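PDB 2X5N: 26S proteasome regulatory subunit rpn10 from Schizosaccharomyces pombe, which protects ubiquitin chains against disassembly by deubiquitinating enzymes and so promotes the degradation of proteins. Local coordinates for residues Thr5-Asp10 and Asn46-Met51; Ser12-Asn17 and Gly114-Glu119; Met51-Asn56 and Ala84-Gly89; Arg106-Ala111 and Asn135-Ile140. One frame throughout, in Å; residues are numbered along the deposited sequence.

All four interactions lie in one von Willebrand factor A domain. Interactions 1 and 4 are parallel strand pairs of its sheet, about 10 Å apart between centres and joined where strand 3-9 bonds to strand 106-113. Interaction 3 follows interaction 1 along strand 47-52, shares Met51, and ties the strand's exit to helix 86-98. Interaction 2 joins the loops that leave strands 3-9 and 106-113; its centre lies about 18 Å from that of interaction 1 and about 10 Å from that of interaction 3. In sequence, interaction 4 opens after interactions 1 and 3 close, while its segments alternate with those of interaction 2. Two contacts thus build the sheet and two organise the loops beyond it.

Interaction 1 of 4, residues Thr5-Asp10 and Asn46-Met51; sequences TMILID and NMCGLM
Met6 and Met51 meet on one face of the sheet, their side chains crossing at about a right angle with Met6 CE 3.6 Å from Met51 CG. The Met6 chain is bent at both chi2 and chi3 (each -60°), and the second bend carries CE back over the neighbouring strand. Its sulfur sits close above the backbone, with Met6 SD 3.8 Å from Gly49 CA, an approach made possible by the absence of a side chain at Gly49. Leu8 lies alongside Met51 and points the same way, its CD1 3.9 Å from both CB and SD of Met51. Helix 86-98 covers this face through Leu97, Ile92 and Ala93. Thr5, Ile7, Cys48 and Leu50 occupy the other face, where Leu50 CD1 comes 3.5 Å from Ile7 O and also touches Ile9 CG2; helices 24-42 and 68-75 lie over this side. Between the two apolar layers the strands are stitched by five backbone hydrogen bonds: Thr5 N to Met47 O, Gly49 N to Thr5 O, Ile7 N to Gly49 O, Met51 N to Ile7 O and Ile9 N to Met51 O. At the polar end one water spans the strands, accepting from Thr5 OG1 at 2.8 Å and donating to Met47 O at 2.9 Å. The strand axes run 27° from exactly parallel. Helix 24-42 makes the connection between them, a beta-alpha-beta crossover at the heart of the Rossmann-like von Willebrand factor A fold.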
loop_
_atom_site.group_PDB
_atom_site.type_symbol
_atom_site.label_atom_id
_atom_site.label_comp_id
_atom_site.label_asym_id
_atom_site.label_seq_id
_atom_site.Cartn_x
_atom_site.Cartn_y
_atom_site.Cartn_z
ATOM N N THR A 5 -7.082 5.238 5.076
ATOM C CA THR A 5 -5.955 4.661 4.355
ATOM C C THR A 5 -6.443 3.593 3.406
ATOM O O THR A 5 -7.115 2.641 3.819
ATOM C CB THR A 5 -4.946 4.011 5.330
ATOM O OG1 THR A 5 -4.491 4.974 6.287
ATOM C CG2 THR A 5 -3.732 3.451 4.620
ATOM N N MET A 6 -6.092 3.744 2.132
ATOM C CA MET A 6 -6.291 2.672 1.169
ATOM C C MET A 6 -5.007 1.868 1.079
ATOM O O MET A 6 -3.949 2.427 0.769
ATOM C CB MET A 6 -6.662 3.201 -0.215
ATOM C CG MET A 6 -8.044 3.850 -0.307
ATOM S SD MET A 6 -9.407 2.763 0.106
ATOM C CE MET A 6 -9.255 1.504 -1.054
ATOM N N ILE A 7 -5.114 0.574 1.367
ATOM C CA ILE A 7 -4.003 -0.359 1.294
ATOM C C ILE A 7 -4.103 -1.117 -0.032
ATOM O O ILE A 7 -5.108 -1.733 -0.318
ATOM C CB ILE A 7 -3.970 -1.330 2.511
ATOM C CG1 ILE A 7 -3.882 -0.527 3.827
ATOM C CG2 ILE A 7 -2.793 -2.245 2.352
ATOM C CD1 ILE A 7 -4.082 -1.313 5.089
ATOM N N LEU A 8 -3.050 -1.007 -0.837
ATOM C CA LEU A 8 -3.005 -1.545 -2.179
ATOM C C LEU A 8 -2.030 -2.708 -2.214
ATOM O O LEU A 8 -0.820 -2.528 -1.984
ATOM C CB LEU A 8 -2.522 -0.478 -3.168
ATOM C CG LEU A 8 -3.593 0.473 -3.721
ATOM C CD1 LEU A 8 -4.436 1.119 -2.607
ATOM C CD2 LEU A 8 -2.954 1.561 -4.573
ATOM N N ILE A 9 -2.553 -3.891 -2.501
ATOM C CA ILE A 9 -1.732 -5.100 -2.574
ATOM C C ILE A 9 -1.421 -5.435 -4.020
ATOM O O ILE A 9 -2.238 -5.238 -4.921
ATOM C CB ILE A 9 -2.370 -6.315 -1.850
ATOM C CG1 ILE A 9 -3.750 -6.714 -2.405
ATOM C CG2 ILE A 9 -2.424 -6.021 -0.350
ATOM C CD1 ILE A 9 -4.214 -8.004 -1.850
ATOM N N ASP A 10 -0.206 -5.916 -4.224
ATOM C CA ASP A 10 0.234 -6.406 -5.513
ATOM C C ASP A 10 -0.136 -7.891 -5.596
ATOM O O ASP A 10 0.400 -8.722 -4.850
ATOM C CB ASP A 10 1.741 -6.151 -5.656
ATOM C CG ASP A 10 2.291 -6.450 -7.043
ATOM O OD1 ASP A 10 1.676 -7.229 -7.802
ATOM O OD2 ASP A 10 3.370 -5.896 -7.355
ATOM N N ASN A 46 -10.214 6.017 12.680
ATOM C CA ASN A 46 -9.491 5.685 11.453
ATOM C C ASN A 46 -10.125 4.490 10.768
ATOM O O ASN A 46 -10.632 3.569 11.421
ATOM C CB ASN A 46 -8.031 5.384 11.749
ATOM C CG ASN A 46 -7.218 6.630 11.999
ATOM O OD1 ASN A 46 -7.725 7.743 11.908
ATOM N ND2 ASN A 46 -5.941 6.454 12.302
ATOM N N MET A 47 -10.081 4.510 9.446
ATOM C CA MET A 47 -10.628 3.448 8.621
ATOM C C MET A 47 -9.599 3.075 7.576
ATOM O O MET A 47 -8.818 3.909 7.144
ATOM C CB MET A 47 -11.855 3.956 7.866
ATOM C CG MET A 47 -12.896 4.555 8.755
ATOM S SD MET A 47 -13.949 3.256 9.368
ATOM C CE MET A 47 -15.240 3.290 8.126
ATOM N N CYS A 48 -9.650 1.830 7.128
ATOM C CA CYS A 48 -8.835 1.305 6.046
ATOM C C CYS A 48 -9.646 0.612 4.986
ATOM O O CYS A 48 -10.594 -0.091 5.333
ATOM C CB CYS A 48 -7.652 0.430 6.467
ATOM S SG CYS A 48 -6.571 1.073 7.691
ATOM N N GLY A 49 -9.245 0.741 3.732
ATOM C CA GLY A 49 -9.843 -0.015 2.656
ATOM C C GLY A 49 -8.753 -0.813 1.958
ATOM O O GLY A 49 -7.555 -0.613 2.216
ATOM N N LEU A 50 -9.172 -1.710 1.082
ATOM C CA LEU A 50 -8.284 -2.671 0.461
ATOM C C LEU A 50 -8.521 -2.683 -1.044
ATOM O O LEU A 50 -9.657 -2.800 -1.506
ATOM C CB LEU A 50 -8.510 -4.075 1.024
ATOM C CG LEU A 50 -7.592 -5.157 0.480
ATOM C CD1 LEU A 50 -6.150 -4.882 0.863
ATOM C CD2 LEU A 50 -8.016 -6.538 0.976
ATOM N N MET A 51 -7.434 -2.585 -1.796
ATOM C CA MET A 51 -7.454 -2.682 -3.241
ATOM C C MET A 51 -6.342 -3.590 -3.696
ATOM O O MET A 51 -5.329 -3.742 -3.019
ATOM C CB MET A 51 -7.145 -1.325 -3.896
ATOM C CG MET A 51 -8.265 -0.374 -3.941
ATOM S SD MET A 51 -7.712 1.134 -4.746
ATOM C CE MET A 51 -7.171 0.570 -6.340
HETATM O O HOH W 1 -6.381 4.786 8.344
#

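Interaction 2 of 4, residues Ser12-Asn17 and Gly114-Glu119; sequences SEWMIN and GSPIVE
Trp14 and Pro116 bring together two loops at the C-terminal ends of strands 3-9 and 106-113, the edge of the von Willebrand factor A fold that in many relatives carries a metal site. The DxSxS motif of such sites is incomplete here: Asp10 and Ser12 are in place, but Trp14 takes the position of the last serine. Trp14 CB lies 3.3 Å from Gly114 O. CG stands anti to the carbonyl carbon (chi1 -70°), 3.8 Å from Ser115 CB, which approaches the indole obliquely. Farther out, Pro116 CD lies over the ring face, 3.3 Å from Trp14 CE2 and close to CD2. At the tip, Trp14 CZ2 and CH2 meet Pro116 CG at 3.5 and 3.6 Å. The Met15 chain, bent at chi2 and chi3, sets its SD 3.7 Å from Gly114 CA. The turn is held by Ser12: its OG accepts from Trp14 N in an ST turn, bonds Asp10 OD1, and packs on Ser115 CB, while Asp10 OD2 bonds Gly114 N and, in the conformer described, Ser115 OG. An alanine at Ser12 would probably leave Trp14 N and Asp10 OD1 without this shared partner, and would lose the contact with Ser115 CB. In the CH-pi contact, Pro116 CD stands 3.3 Å from the centroid of the six-membered Trp14 ring, 13° off its normal.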
loop_
_atom_site.group_PDB
_atom_site.type_symbol
_atom_site.label_atom_id
_atom_site.label_comp_id
_atom_site.label_asym_id
_atom_site.label_seq_id
_atom_site.Cartn_x
_atom_site.Cartn_y
_atom_site.Cartn_z
ATOM N N SER A 12 0.011 -9.414 -8.708
ATOM C CA SER A 12 0.518 -9.790 -10.027
ATOM C C SER A 12 1.267 -11.117 -9.990
ATOM O O SER A 12 1.596 -11.643 -8.922
ATOM C CB SER A 12 1.442 -8.711 -10.596
ATOM O OG SER A 12 2.718 -8.752 -9.994
ATOM N N GLU A 13 1.568 -11.646 -11.178
ATOM C CA GLU A 13 2.306 -12.893 -11.302
ATOM C C GLU A 13 3.709 -12.801 -10.670
ATOM O O GLU A 13 4.268 -13.816 -10.290
ATOM C CB GLU A 13 2.405 -13.335 -12.761
ATOM C CG GLU A 13 3.179 -12.377 -13.650
ATOM C CD GLU A 13 3.028 -12.658 -15.119
ATOM O OE1 GLU A 13 2.801 -13.822 -15.503
ATOM O OE2 GLU A 13 3.151 -11.700 -15.903
ATOM N N TRP A 14 4.237 -11.587 -10.524
ATOM C CA TRP A 14 5.560 -11.399 -9.921
ATOM C C TRP A 14 5.565 -11.798 -8.443
ATOM O O TRP A 14 6.610 -12.047 -7.861
ATOM C CB TRP A 14 5.995 -9.939 -10.076
ATOM C CG TRP A 14 6.300 -9.597 -11.491
ATOM C CD1 TRP A 14 5.404 -9.383 -12.497
ATOM C CD2 TRP A 14 7.589 -9.475 -12.061
ATOM N NE1 TRP A 14 6.066 -9.136 -13.661
ATOM C CE2 TRP A 14 7.413 -9.187 -13.424
ATOM C CE3 TRP A 14 8.881 -9.567 -11.551
ATOM C CZ2 TRP A 14 8.488 -8.983 -14.290
ATOM C CZ3 TRP A 14 9.952 -9.371 -12.415
ATOM C CH2 TRP A 14 9.741 -9.083 -13.760
ATOM N N MET A 15 4.390 -11.849 -7.836
ATOM C CA MET A 15 4.272 -12.085 -6.414
ATOM C C MET A 15 4.255 -13.587 -6.069
ATOM O O MET A 15 4.224 -13.934 -4.912
ATOM C CB MET A 15 3.028 -11.348 -5.882
ATOM C CG MET A 15 3.104 -9.842 -6.114
ATOM S SD MET A 15 4.428 -9.032 -5.165
ATOM C CE MET A 15 3.711 -8.990 -3.527
ATOM N N ILE A 16 4.222 -14.415 -7.116
ATOM C CA ILE A 16 4.377 -15.855 -6.997
ATOM C C ILE A 16 5.871 -16.123 -7.095
ATOM O O ILE A 16 6.394 -16.658 -8.061
ATOM C CB ILE A 16 3.655 -16.603 -8.116
ATOM C CG1 ILE A 16 2.212 -16.103 -8.267
ATOM C CG2 ILE A 16 3.662 -18.104 -7.835
ATOM C CD1 ILE A 16 1.531 -16.538 -9.575
ATOM N N ASN A 17 6.573 -15.678 -6.091
ATOM C CA ASN A 17 7.969 -15.985 -5.965
ATOM C C ASN A 17 8.284 -16.303 -4.517
ATOM O O ASN A 17 7.803 -15.612 -3.634
ATOM C CB ASN A 17 8.656 -14.708 -6.411
ATOM C CG ASN A 17 10.128 -14.869 -6.638
ATOM O OD1 ASN A 17 10.801 -15.634 -5.952
ATOM N ND2 ASN A 17 10.639 -14.172 -7.637
ATOM N N GLY A 114 5.860 -5.201 -5.908
ATOM C CA GLY A 114 6.743 -6.352 -6.071
ATOM C C GLY A 114 6.901 -6.726 -7.522
ATOM O O GLY A 114 7.308 -7.844 -7.845
ATOM N N SER A 115 6.650 -5.755 -8.390
ATOM C CA SER A 115 6.619 -5.960 -9.826
ATOM C C SER A 115 7.139 -4.704 -10.514
ATOM O O SER A 115 7.043 -3.607 -9.977
ATOM C CB SER A 115 5.187 -6.191 -10.279
ATOM O OG SER A 115 4.382 -5.165 -9.748
ATOM N N PRO A 116 7.641 -4.843 -11.744
ATOM C CA PRO A 116 7.999 -3.659 -12.510
ATOM C C PRO A 116 6.935 -2.598 -12.645
ATOM O O PRO A 116 5.809 -2.965 -12.920
ATOM C CB PRO A 116 8.655 -4.189 -13.789
ATOM C CG PRO A 116 8.947 -5.616 -13.509
ATOM C CD PRO A 116 7.923 -6.081 -12.488
ATOM N N ILE A 117 7.242 -1.336 -12.443
ATOM C CA ILE A 117 6.203 -0.319 -12.591
ATOM C C ILE A 117 5.937 -0.041 -14.068
ATOM O O ILE A 117 6.859 0.165 -14.839
ATOM C CB ILE A 117 6.566 0.932 -11.820
ATOM C CG1 ILE A 117 6.468 0.619 -10.327
ATOM C CG2 ILE A 117 5.640 2.100 -12.184
ATOM C CD1 ILE A 117 6.906 1.726 -9.419
ATOM N N VAL A 118 4.672 -0.036 -14.477
ATOM C CA VAL A 118 4.374 0.105 -15.889
ATOM C C VAL A 118 4.630 1.549 -16.358
ATOM O O VAL A 118 5.135 1.748 -17.442
ATOM C CB VAL A 118 2.931 -0.372 -16.212
ATOM C CG1 VAL A 118 1.896 0.450 -15.461
ATOM C CG2 VAL A 118 2.682 -0.339 -17.715
ATOM N N GLU A 119 4.312 2.545 -15.534
ATOM C CA GLU A 119 4.618 3.949 -15.845
ATOM C C GLU A 119 6.116 4.205 -15.984
ATOM O O GLU A 119 6.920 3.640 -15.243
ATOM C CB GLU A 119 4.069 4.869 -14.752
ATOM C CG GLU A 119 2.558 5.067 -14.826
ATOM C CD GLU A 119 1.762 3.873 -14.324
ATOM O OE1 GLU A 119 2.263 3.059 -13.524
ATOM O OE2 GLU A 119 0.596 3.755 -14.708
#

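Interaction 3 of 4, residues Met51-Asn56 and Ala84-Gly89; sequences MTIGDN and AKFGDG
Ile53 fills the tight side of this contact, pressed against the first turn of helix 86-98. Its CG1 lies between the backbone N and the carbonyl carbon (chi1 67°), and its CG2 is anti to the carbonyl carbon, 4.0 Å from Gly89 CA. Glycine at this position lets the methyl come this close to the helix backbone. At the far end of the isoleucine, CD1 reaches the edge of the Phe86 ring, near its plane and 4.4 Å from Phe86 CD1. Met51 also touches the helix: the bend at its chi3 (58°) brings CE to 3.4 Å from Gly89 O, a methyl against a backbone carbonyl. Close by, the two backbones are bonded directly, Lys85 N donating to Ile53 O at 2.8 Å and nearly in line with the carbonyl, while Ala84 CA makes a CA-H...O contact with the same oxygen. Lys85 holds the N-cap position, and its carbonyl oxygen accepts from Gly89 N in the opening helical turn; the chain leaving the C-terminal end of strand 47-52 is thereby bonded to the start of helix 86-98, at the loop-bearing edge of the alpha/beta von Willebrand factor A fold. Toward solvent the fit is slacker. The Lys85 chain, bent at chi2, runs past the backbone of Asn56, with Lys85 CE 3.7 Å from Asn56 O. Beyond it a water donates to Asn56 OD1 at 3.3 Å and accepts only a weak bond from Lys85 NZ. The main hold on Asn56 OD1 comes from the backbone N of Asn83.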
loop_
_atom_site.group_PDB
_atom_site.type_symbol
_atom_site.label_atom_id
_atom_site.label_comp_id
_atom_site.label_asym_id
_atom_site.label_seq_id
_atom_site.Cartn_x
_atom_site.Cartn_y
_atom_site.Cartn_z
ATOM N N MET A 51 -7.434 -2.585 -1.796
ATOM C CA MET A 51 -7.454 -2.682 -3.241
ATOM C C MET A 51 -6.342 -3.590 -3.696
ATOM O O MET A 51 -5.329 -3.742 -3.019
ATOM C CB MET A 51 -7.145 -1.325 -3.896
ATOM C CG MET A 51 -8.265 -0.374 -3.941
ATOM S SD MET A 51 -7.712 1.134 -4.746
ATOM C CE MET A 51 -7.171 0.570 -6.340
ATOM N N THR A 52 -6.523 -4.172 -4.868
ATOM C CA THR A 52 -5.434 -4.792 -5.599
ATOM C C THR A 52 -4.886 -3.863 -6.678
ATOM O O THR A 52 -5.561 -2.918 -7.113
ATOM C CB THR A 52 -5.919 -6.040 -6.337
ATOM O OG1 THR A 52 -6.883 -5.629 -7.324
ATOM C CG2 THR A 52 -6.527 -7.051 -5.403
ATOM N N ILE A 53 -3.661 -4.146 -7.138
ATOM C CA ILE A 53 -3.134 -3.461 -8.315
ATOM C C ILE A 53 -2.709 -4.418 -9.413
ATOM O O ILE A 53 -2.294 -3.982 -10.473
ATOM C CB ILE A 53 -2.014 -2.470 -7.999
ATOM C CG1 ILE A 53 -0.763 -3.194 -7.496
ATOM C CG2 ILE A 53 -2.477 -1.462 -6.974
ATOM C CD1 ILE A 53 0.505 -2.348 -7.505
ATOM N N GLY A 54 -2.907 -5.709 -9.193
ATOM C CA GLY A 54 -2.490 -6.712 -10.151
ATOM C C GLY A 54 -3.638 -7.420 -10.817
ATOM O O GLY A 54 -4.761 -6.874 -10.955
ATOM N N ASP A 55 -3.342 -8.618 -11.311
ATOM C CA ASP A 55 -4.338 -9.301 -12.127
ATOM C C ASP A 55 -4.907 -8.451 -13.249
ATOM O O ASP A 55 -6.101 -8.504 -13.512
ATOM C CB ASP A 55 -5.321 -10.173 -11.320
ATOM C CG ASP A 55 -6.129 -11.130 -12.151
ATOM O OD1 ASP A 55 -5.685 -11.525 -13.253
ATOM O OD2 ASP A 55 -7.219 -11.489 -11.639
ATOM N N ASN A 56 -4.061 -7.596 -13.823
ATOM C CA ASN A 56 -4.490 -6.823 -14.973
ATOM C C ASN A 56 -5.336 -5.584 -14.803
ATOM O O ASN A 56 -5.538 -4.821 -15.729
ATOM C CB ASN A 56 -4.888 -7.675 -16.185
ATOM C CG ASN A 56 -3.899 -8.754 -16.482
ATOM O OD1 ASN A 56 -2.729 -8.477 -16.756
ATOM N ND2 ASN A 56 -4.356 -10.009 -16.445
ATOM N N ALA A 84 0.750 -5.937 -13.083
ATOM C CA ALA A 84 0.472 -4.888 -12.118
ATOM C C ALA A 84 0.278 -3.567 -12.841
ATOM O O ALA A 84 1.002 -3.259 -13.795
ATOM C CB ALA A 84 1.609 -4.781 -11.137
ATOM N N LYS A 85 -0.652 -2.773 -12.327
ATOM C CA LYS A 85 -0.983 -1.473 -12.888
ATOM C C LYS A 85 -0.885 -0.433 -11.789
ATOM O O LYS A 85 -1.892 0.022 -11.256
ATOM C CB LYS A 85 -2.406 -1.512 -13.425
ATOM C CG LYS A 85 -2.646 -2.641 -14.416
ATOM C CD LYS A 85 -1.942 -2.361 -15.701
ATOM C CE LYS A 85 -2.281 -3.405 -16.751
ATOM N NZ LYS A 85 -1.746 -2.991 -18.077
ATOM N N PHE A 86 0.344 -0.047 -11.471
ATOM C CA PHE A 86 0.620 0.821 -10.333
ATOM C C PHE A 86 -0.094 2.177 -10.428
ATOM O O PHE A 86 -0.829 2.576 -9.516
ATOM C CB PHE A 86 2.125 1.039 -10.192
ATOM C CG PHE A 86 2.481 1.998 -9.098
ATOM C CD1 PHE A 86 2.446 1.613 -7.768
ATOM C CD2 PHE A 86 2.863 3.299 -9.390
ATOM C CE1 PHE A 86 2.756 2.513 -6.750
ATOM C CE2 PHE A 86 3.192 4.193 -8.379
ATOM C CZ PHE A 86 3.137 3.792 -7.070
ATOM N N GLY A 87 0.098 2.888 -11.537
ATOM C CA GLY A 87 -0.498 4.214 -11.665
ATOM C C GLY A 87 -2.026 4.178 -11.670
ATOM O O GLY A 87 -2.682 4.996 -11.035
ATOM N N ASP A 88 -2.608 3.239 -12.404
ATOM C CA ASP A 88 -4.061 3.081 -12.357
ATOM C C ASP A 88 -4.512 2.839 -10.926
ATOM O O ASP A 88 -5.531 3.371 -10.492
ATOM C CB ASP A 88 -4.530 1.906 -13.225
ATOM C CG ASP A 88 -4.495 2.196 -14.704
ATOM O OD1 ASP A 88 -4.434 3.359 -15.126
ATOM O OD2 ASP A 88 -4.598 1.232 -15.473
ATOM N N GLY A 89 -3.766 2.014 -10.181
ATOM C CA GLY A 89 -4.126 1.714 -8.804
ATOM C C GLY A 89 -4.125 2.946 -7.911
ATOM O O GLY A 89 -5.074 3.145 -7.152
HETATM O O HOH W 2 -2.645 -5.867 -18.728
#

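Interaction 4 of 4, residues Arg106-Ala111 and Asn135-Ile140; sequences RQRIVA and NVAIDI. With SO4 (sulfate ion), chain B.
Arg108 and Asp139 form a salt bridge on one face of the sheet, Arg108 NH1 to Asp139 OD2 at 2.8 Å. The guanidinium and carboxylate planes are only 16° apart, yet NH1 meets OD2 from above the carboxylate plane (38° out of it) and the bond is bent. Each partner has further bonds: Arg108 NE pairs with Glu3 and NH1 also reaches Ser164 O, while Asp139 OD1 is bonded to His166 ND1. Ala137 CB lies under one guanidinium face, 3.5 Å from Arg108 NH2. A leucine in place of Arg108 would probably leave the buried Asp139 OD2 and the charge of Glu3 without their mate. At the strand start, Arg106 NE and NH2 each hold a sulfate oxygen, O4 and O1, at 2.9 Å; the ion probably comes from the crystallisation liquor. A water accepts from Gln107 N and donates to Asn135 O. Four backbone bonds follow, Ala137 N to Gln107 O, Ile109 N to Ala137 O, Asp139 N to Ile109 O and Ala111 N to Asp139 O. On the opposite face Ile109 packs between two neighbours, its CG2 3.8 Å from Ile138 CD1 and its CD1 4.1 Å from Val136 CG1. Helix 121-133 links these parallel strands, completing a beta-alpha-beta unit of the von Willebrand factor A domain.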
loop_
_atom_site.group_PDB
_atom_site.type_symbol
_atom_site.label_atom_id
_atom_site.label_comp_id
_atom_site.label_asym_id
_atom_site.label_seq_id
_atom_site.Cartn_x
_atom_site.Cartn_y
_atom_site.Cartn_z
ATOM N N ARG A 106 -7.769 12.699 7.034
ATOM C CA ARG A 106 -6.721 12.858 6.050
ATOM C C ARG A 106 -6.722 11.660 5.115
ATOM O O ARG A 106 -7.318 10.628 5.418
ATOM C CB ARG A 106 -5.367 12.960 6.751
ATOM C CG ARG A 106 -5.248 14.111 7.760
ATOM C CD ARG A 106 -4.071 13.867 8.676
ATOM N NE ARG A 106 -3.925 14.821 9.781
ATOM C CZ ARG A 106 -3.278 15.974 9.690
ATOM N NH1 ARG A 106 -2.762 16.359 8.529
ATOM N NH2 ARG A 106 -3.170 16.757 10.755
ATOM N N GLN A 107 -6.037 11.791 3.987
ATOM C CA GLN A 107 -6.036 10.748 2.972
ATOM C C GLN A 107 -4.652 10.147 2.802
ATOM O O GLN A 107 -3.663 10.867 2.650
ATOM C CB GLN A 107 -6.518 11.314 1.646
ATOM C CG GLN A 107 -7.926 11.943 1.712
ATOM C CD GLN A 107 -8.347 12.460 0.356
ATOM O OE1 GLN A 107 -8.659 11.679 -0.518
ATOM N NE2 GLN A 107 -8.328 13.763 0.169
ATOM N N ARG A 108 -4.596 8.807 2.843
ATOM C CA ARG A 108 -3.320 8.113 2.700
ATOM C C ARG A 108 -3.493 6.854 1.859
ATOM O O ARG A 108 -4.507 6.160 1.948
ATOM C CB ARG A 108 -2.740 7.738 4.074
ATOM C CG ARG A 108 -1.396 6.963 4.015
ATOM C CD ARG A 108 -0.804 6.704 5.418
ATOM N NE ARG A 108 -0.395 7.966 6.014
ATOM C CZ ARG A 108 0.732 8.604 5.745
ATOM N NH1 ARG A 108 1.678 8.046 5.010
ATOM N NH2 ARG A 108 0.912 9.815 6.232
ATOM N N ILE A 109 -2.454 6.544 1.095
ATOM C CA ILE A 109 -2.317 5.287 0.377
ATOM C C ILE A 109 -1.092 4.561 0.913
ATOM O O ILE A 109 -0.039 5.167 1.065
ATOM C CB ILE A 109 -2.129 5.543 -1.145
ATOM C CG1 ILE A 109 -3.403 6.188 -1.690
ATOM C CG2 ILE A 109 -1.766 4.240 -1.862
ATOM C CD1 ILE A 109 -3.271 6.669 -3.114
ATOM N N VAL A 110 -1.222 3.260 1.190
ATOM C CA VAL A 110 -0.056 2.393 1.464
ATOM C C VAL A 110 -0.051 1.324 0.381
ATOM O O VAL A 110 -0.992 0.556 0.304
ATOM C CB VAL A 110 -0.105 1.751 2.867
ATOM C CG1 VAL A 110 1.082 0.823 3.051
ATOM C CG2 VAL A 110 -0.078 2.842 3.913
ATOM N N ALA A 111 0.964 1.328 -0.479
ATOM C CA ALA A 111 0.998 0.439 -1.622
ATOM C C ALA A 111 2.216 -0.466 -1.594
ATOM O O ALA A 111 3.341 -0.006 -1.353
ATOM C CB ALA A 111 1.015 1.244 -2.926
ATOM N N ASN A 135 -3.222 16.509 -1.599
ATOM C CA ASN A 135 -3.037 16.295 -0.142
ATOM C C ASN A 135 -3.178 14.815 0.306
ATOM O O ASN A 135 -3.618 14.471 1.390
ATOM C CB ASN A 135 -3.977 17.185 0.668
ATOM C CG ASN A 135 -3.547 18.638 0.658
ATOM O OD1 ASN A 135 -2.354 18.940 0.763
ATOM N ND2 ASN A 135 -4.509 19.545 0.540
ATOM N N VAL A 136 -2.784 13.958 -0.596
ATOM C CA VAL A 136 -2.760 12.527 -0.417
ATOM C C VAL A 136 -1.378 12.033 -0.068
ATOM O O VAL A 136 -0.500 12.185 -0.909
ATOM C CB VAL A 136 -3.422 11.744 -1.565
ATOM C CG1 VAL A 136 -3.515 10.284 -1.248
ATOM C CG2 VAL A 136 -4.778 12.334 -1.910
ATOM N N ALA A 137 -1.179 11.507 1.129
ATOM C CA ALA A 137 0.099 10.929 1.514
ATOM C C ALA A 137 0.217 9.525 0.961
ATOM O O ALA A 137 -0.789 8.869 0.691
ATOM C CB ALA A 137 0.209 10.886 3.015
ATOM N N ILE A 138 1.448 9.065 0.790
ATOM C CA ILE A 138 1.663 7.725 0.286
ATOM C C ILE A 138 2.922 7.117 0.891
ATOM O O ILE A 138 3.958 7.782 1.022
ATOM C CB ILE A 138 1.697 7.693 -1.251
ATOM C CG1 ILE A 138 1.897 6.254 -1.759
ATOM C CG2 ILE A 138 2.742 8.666 -1.801
ATOM C CD1 ILE A 138 1.382 6.005 -3.142
ATOM N N ASP A 139 2.794 5.851 1.255
ATOM C CA ASP A 139 3.905 4.992 1.621
ATOM C C ASP A 139 3.975 3.858 0.614
ATOM O O ASP A 139 2.957 3.299 0.217
ATOM C CB ASP A 139 3.711 4.419 3.018
ATOM C CG ASP A 139 3.522 5.484 4.037
ATOM O OD1 ASP A 139 4.325 6.441 4.038
ATOM O OD2 ASP A 139 2.571 5.362 4.836
ATOM N N ILE A 140 5.187 3.521 0.212
ATOM C CA ILE A 140 5.397 2.395 -0.690
ATOM C C ILE A 140 6.309 1.389 -0.027
ATOM O O ILE A 140 7.358 1.748 0.490
ATOM C CB ILE A 140 6.023 2.837 -2.009
ATOM C CG1 ILE A 140 5.054 3.753 -2.770
ATOM C CG2 ILE A 140 6.404 1.645 -2.851
ATOM C CD1 ILE A 140 5.645 4.376 -4.022
HETATM S S SO4 B . -4.900 14.771 13.578
HETATM O O1 SO4 B . -3.811 15.717 13.333
HETATM O O2 SO4 B . -4.481 13.780 14.587
HETATM O O3 SO4 B . -6.029 15.540 14.081
HETATM O O4 SO4 B . -5.234 14.166 12.323
HETATM O O HOH W 3 -5.374 14.548 3.403
HETATM O O HOH W 4 -6.744 15.716 1.680
#